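Local structure of nucleoprotein (Schmallenberg virus, 4JNG) at residues H94-S97 with G98-R102; G38-R41 with V42-N46. The protein encapsidates the viral RNA genome, shielding it from nucleases and forming the helical nucleocapsid that serves as template for transcription and replication. All coordinates share one frame; numbering follows the deposited sequence.

Contact 1: residues H94-S97 with G98-R102. With nucleotides of chain A.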
# COMPACT_ATOMS: atom_id res chain seq x y z
N HIS B 94 -8.26 15.53 -16.94
CA HIS B 94 -9.66 15.35 -16.64
C HIS B 94 -10.52 16.32 -17.44
O HIS B 94 -11.53 15.92 -18.01
CB HIS B 94 -9.93 15.55 -15.14
CG HIS B 94 -11.27 15.06 -14.72
ND1 HIS B 94 -12.34 15.90 -14.52
CD2 HIS B 94 -11.72 13.81 -14.47
CE1 HIS B 94 -13.39 15.19 -14.16
NE2 HIS B 94 -13.05 13.92 -14.12
N ARG B 95 -10.13 17.59 -17.47
CA ARG B 95 -10.91 18.60 -18.18
C ARG B 95 -10.92 18.31 -19.69
O ARG B 95 -11.96 18.38 -20.34
CB ARG B 95 -10.36 20.00 -17.90
CG ARG B 95 -10.64 20.51 -16.48
CD ARG B 95 -10.19 21.95 -16.34
NE ARG B 95 -10.35 22.47 -14.99
CZ ARG B 95 -10.00 23.68 -14.58
NH1 ARG B 95 -9.45 24.56 -15.41
NH2 ARG B 95 -10.22 24.02 -13.31
N MET B 96 -9.74 17.97 -20.20
CA MET B 96 -9.51 17.69 -21.61
C MET B 96 -10.43 16.56 -22.10
O MET B 96 -11.06 16.67 -23.14
CB MET B 96 -8.05 17.29 -21.77
CG MET B 96 -7.59 17.05 -23.18
SD MET B 96 -5.83 16.71 -23.18
CE MET B 96 -5.70 16.27 -24.91
N SER B 97 -10.52 15.51 -21.29
CA SER B 97 -11.41 14.39 -21.54
C SER B 97 -12.87 14.80 -21.67
O SER B 97 -13.58 14.33 -22.55
CB SER B 97 -11.26 13.36 -20.43
OG SER B 97 -12.14 12.27 -20.61
N GLY B 98 -13.32 15.68 -20.77
CA GLY B 98 -14.69 16.19 -20.83
C GLY B 98 -14.91 17.08 -22.05
O GLY B 98 -15.93 16.96 -22.75
N TYR B 99 -13.97 17.97 -22.32
CA TYR B 99 -14.09 18.84 -23.49
C TYR B 99 -14.17 18.00 -24.77
O TYR B 99 -15.06 18.23 -25.58
CB TYR B 99 -12.94 19.85 -23.57
CG TYR B 99 -12.88 20.85 -22.44
CD1 TYR B 99 -13.98 21.12 -21.62
CD2 TYR B 99 -11.71 21.57 -22.20
CE1 TYR B 99 -13.90 22.05 -20.59
CE2 TYR B 99 -11.63 22.50 -21.18
CZ TYR B 99 -12.73 22.74 -20.38
OH TYR B 99 -12.62 23.67 -19.38
N LEU B 100 -13.27 17.02 -24.92
CA LEU B 100 -13.22 16.18 -26.14
C LEU B 100 -14.49 15.36 -26.32
O LEU B 100 -15.00 15.24 -27.44
CB LEU B 100 -11.99 15.27 -26.16
CG LEU B 100 -10.63 15.89 -26.48
CD1 LEU B 100 -9.53 14.87 -26.21
CD2 LEU B 100 -10.53 16.39 -27.92
N ALA B 101 -15.00 14.79 -25.24
CA ALA B 101 -16.29 14.09 -25.26
C ALA B 101 -17.41 15.03 -25.73
O ALA B 101 -18.23 14.65 -26.56
CB ALA B 101 -16.62 13.52 -23.89
N ARG B 102 -17.42 16.24 -25.19
CA ARG B 102 -18.40 17.25 -25.56
C ARG B 102 -18.24 17.66 -27.03
O ARG B 102 -19.23 17.90 -27.71
CB ARG B 102 -18.25 18.46 -24.64
CG ARG B 102 -18.99 19.71 -25.08
CD ARG B 102 -20.48 19.60 -24.92
NE ARG B 102 -20.95 20.72 -24.10
CZ ARG B 102 -21.21 21.95 -24.56
NH1 ARG B 102 -21.09 22.26 -25.85
NH2 ARG B 102 -21.60 22.87 -23.70
P U A 24 -11.43 20.65 -11.56
OP1 U A 24 -11.17 20.55 -13.04
OP2 U A 24 -12.56 19.91 -10.97
O5' U A 24 -10.12 20.21 -10.78
C5' U A 24 -8.86 20.88 -10.96
C4' U A 24 -7.87 20.38 -9.94
O4' U A 24 -8.20 20.90 -8.63
C3' U A 24 -7.83 18.87 -9.74
O3' U A 24 -7.04 18.22 -10.72
C2' U A 24 -7.22 18.77 -8.34
O2' U A 24 -5.82 18.98 -8.28
C1' U A 24 -7.92 19.93 -7.64
N1 U A 24 -9.17 19.56 -6.97
C2 U A 24 -9.08 18.94 -5.73
O2 U A 24 -8.01 18.68 -5.21
N3 U A 24 -10.28 18.62 -5.15
C4 U A 24 -11.54 18.85 -5.66
O4 U A 24 -12.53 18.51 -5.01
C5 U A 24 -11.55 19.49 -6.94
C6 U A 24 -10.40 19.81 -7.54

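Contact 2: residues G38-R41 with V42-N46. With nucleotides of chain A.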
# COMPACT_ATOMS: atom_id res chain seq x y z
N GLY B 38 -9.69 10.73 -35.04
CA GLY B 38 -8.47 9.96 -34.80
C GLY B 38 -7.73 10.48 -33.58
O GLY B 38 -7.18 9.71 -32.78
N VAL B 39 -7.71 11.80 -33.44
CA VAL B 39 -7.05 12.43 -32.31
C VAL B 39 -7.78 12.07 -31.02
O VAL B 39 -7.15 11.74 -30.02
CB VAL B 39 -6.97 13.96 -32.48
CG1 VAL B 39 -6.44 14.63 -31.23
CG2 VAL B 39 -6.08 14.31 -33.67
N ALA B 40 -9.12 12.11 -31.04
CA ALA B 40 -9.90 11.74 -29.86
C ALA B 40 -9.81 10.24 -29.61
O ALA B 40 -9.81 9.80 -28.46
CB ALA B 40 -11.35 12.17 -30.00
N ARG B 41 -9.72 9.45 -30.68
CA ARG B 41 -9.57 8.01 -30.54
C ARG B 41 -8.32 7.66 -29.73
O ARG B 41 -8.34 6.76 -28.90
CB ARG B 41 -9.47 7.33 -31.91
CG ARG B 41 -8.97 5.90 -31.84
CD ARG B 41 -8.72 5.28 -33.20
NE ARG B 41 -8.14 3.96 -32.99
CZ ARG B 41 -8.83 2.87 -32.67
NH1 ARG B 41 -10.15 2.89 -32.54
NH2 ARG B 41 -8.18 1.73 -32.49
N VAL B 42 -7.23 8.34 -30.04
CA VAL B 42 -5.96 8.10 -29.38
C VAL B 42 -6.03 8.60 -27.93
O VAL B 42 -5.60 7.90 -27.01
CB VAL B 42 -4.80 8.78 -30.12
CG1 VAL B 42 -3.51 8.64 -29.32
CG2 VAL B 42 -4.62 8.18 -31.50
N PHE B 43 -6.58 9.79 -27.72
CA PHE B 43 -6.72 10.30 -26.36
C PHE B 43 -7.37 9.27 -25.45
O PHE B 43 -6.79 8.89 -24.43
CB PHE B 43 -7.51 11.60 -26.28
CG PHE B 43 -7.70 12.08 -24.88
CD1 PHE B 43 -6.69 12.79 -24.24
CD2 PHE B 43 -8.86 11.79 -24.17
CE1 PHE B 43 -6.85 13.21 -22.93
CE2 PHE B 43 -9.01 12.20 -22.87
CZ PHE B 43 -8.01 12.92 -22.24
N PHE B 44 -8.56 8.79 -25.83
CA PHE B 44 -9.37 7.98 -24.91
C PHE B 44 -8.84 6.57 -24.67
O PHE B 44 -9.17 5.96 -23.65
CB PHE B 44 -10.84 7.93 -25.34
CG PHE B 44 -11.57 9.21 -25.09
CD1 PHE B 44 -11.87 9.61 -23.78
CD2 PHE B 44 -11.97 10.03 -26.14
CE1 PHE B 44 -12.53 10.79 -23.54
CE2 PHE B 44 -12.64 11.22 -25.90
CZ PHE B 44 -12.91 11.60 -24.59
N LEU B 45 -8.04 6.03 -25.58
CA LEU B 45 -7.38 4.75 -25.30
C LEU B 45 -6.09 4.90 -24.48
O LEU B 45 -5.67 3.95 -23.82
CB LEU B 45 -7.12 3.98 -26.59
CG LEU B 45 -8.41 3.52 -27.27
CD1 LEU B 45 -8.16 3.20 -28.74
CD2 LEU B 45 -9.02 2.32 -26.55
N ASN B 46 -5.48 6.08 -24.51
CA ASN B 46 -4.21 6.32 -23.82
C ASN B 46 -4.34 7.23 -22.60
O ASN B 46 -3.35 7.78 -22.11
CB ASN B 46 -3.20 6.90 -24.80
CG ASN B 46 -2.77 5.90 -25.84
OD1 ASN B 46 -3.37 5.79 -26.90
ND2 ASN B 46 -1.71 5.15 -25.54
P U A 30 -9.67 -2.49 -20.83
OP1 U A 30 -9.71 -3.43 -19.69
OP2 U A 30 -8.42 -2.34 -21.62
O5' U A 30 -10.86 -2.87 -21.81
C5' U A 30 -11.65 -1.83 -22.40
C4' U A 30 -12.49 -2.32 -23.55
O4' U A 30 -12.53 -1.28 -24.57
C3' U A 30 -12.04 -3.58 -24.28
O3' U A 30 -12.63 -4.75 -23.72
C2' U A 30 -12.56 -3.34 -25.69
O2' U A 30 -13.94 -3.65 -25.83
C1' U A 30 -12.34 -1.84 -25.85
N1 U A 30 -10.99 -1.50 -26.32
C2 U A 30 -10.79 -1.45 -27.69
O2 U A 30 -11.68 -1.67 -28.50
N3 U A 30 -9.51 -1.13 -28.08
C4 U A 30 -8.44 -0.86 -27.26
O4 U A 30 -7.35 -0.59 -27.76
C5 U A 30 -8.72 -0.94 -25.86
C6 U A 30 -9.96 -1.25 -25.45

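Contact 1: residues H94-S97 with G98-R102
The carbonyl oxygen of Arg-95 faces the Tyr-99 ring, while the side chain of the same arginine runs the other way to grip RNA. Arg-95 O lies 3.4 Å from Tyr-99 CG, against one face of the ring but displaced toward the rim, and it also accepts the helical bond from Tyr-99 N (2.9 Å). Tyr-99 CG is set beside its own backbone N, chi1 -64°, and this tips the ring back over the preceding turn. One residue can thus serve both the helix and a ligand. From CG to NE the Arg-95 chain is fully extended and carries the guanidinium edge-on to the U24 phosphate, where NE donates to OP1 at 2.9 Å along a nearly straight N-H line (168°). NH2 binds a further phosphate of the RNA, whereas NH1 is held by the carbonyls of Pro-87 and Ala-90, which should fix the rotation of the group; the side chain also makes a cation-pi contact with Phe-18. This is an experimentally established RNA-binding residue, held in place by protein carbonyls.

The other flanks of the helix are plainer. Met-96 CG packs on Leu-100 CD1 at 4.2 Å, one turn apart, and Ala-101 CB rests 3.4 Å from Ser-97 O. The buried hydroxyl of Ser-97 is satisfied by a hydrogen bond to Pro-146 O.

All this belongs to the first turns of helix 93-110, which packs against two others: Met-96 and Ser-97 meet helix 37-45, Tyr-99 packs on helix 20-31, and Leu-100 touches both.

Contact 2: residues G38-R41 with V42-N46
Leu-45 reaches back one helical turn to Arg-41, an i to i+4 pair at the C-terminal end of helix 37-45. Its CD1 methyl sits over the centre of the guanidinium face, 4.0 Å from Arg-41 CZ. The other methyl serves the RNA: Leu-45 CD2 lies above the plane of the U30 base, 3.3 Å from its C4, so one isobutyl group serves two partners, an arginine and a uracil. Arg-41 has CG anti to its backbone N (chi1 165°), and the chain, extended from CG to NE, crosses the leucine at a slant.

On another flank, Phe-44 CD2 comes within 3.2 Å of Ala-40 O, the oxygen that also receives Phe-44 N. The two phenylalanines meet as well, with Phe-43 CD2, at the edge of its ring, 3.7 Å above the centre of the Phe-44 ring. The backbone bond from Leu-45 N to Arg-41 O is weak (3.4 Å), close to where the helix ends.

Farther out, Val-42 packs on Phe-7 of the second subunit. The arginine is positioned from both chains: NH1 donates to Gln-121 O, and NH2 to OE1 of Gln-12 of the second subunit.

Overall arrangement
Contacts 1 and 2 join directly, their centres about 11 Å apart, as helices 93-110 and 37-45 pack together. Phe-43 is the main go-between: its ring touches Met-96, Ser-97 and Leu-100, while Phe-44 CE1 comes 3.3 Å from Ser-97 OG. Contact 1 lies deep, about 6 Å from the centre of the chain; contact 2, about 13 Å from it, reaches the subunit interface. Each carries an arginine, but the chemistry differs with place. In 94-102 the arginine meets the RNA backbone through charge and hydrogen bonds, whereas in 38-46 a leucine meets a base by apolar packing and the arginine links two subunits.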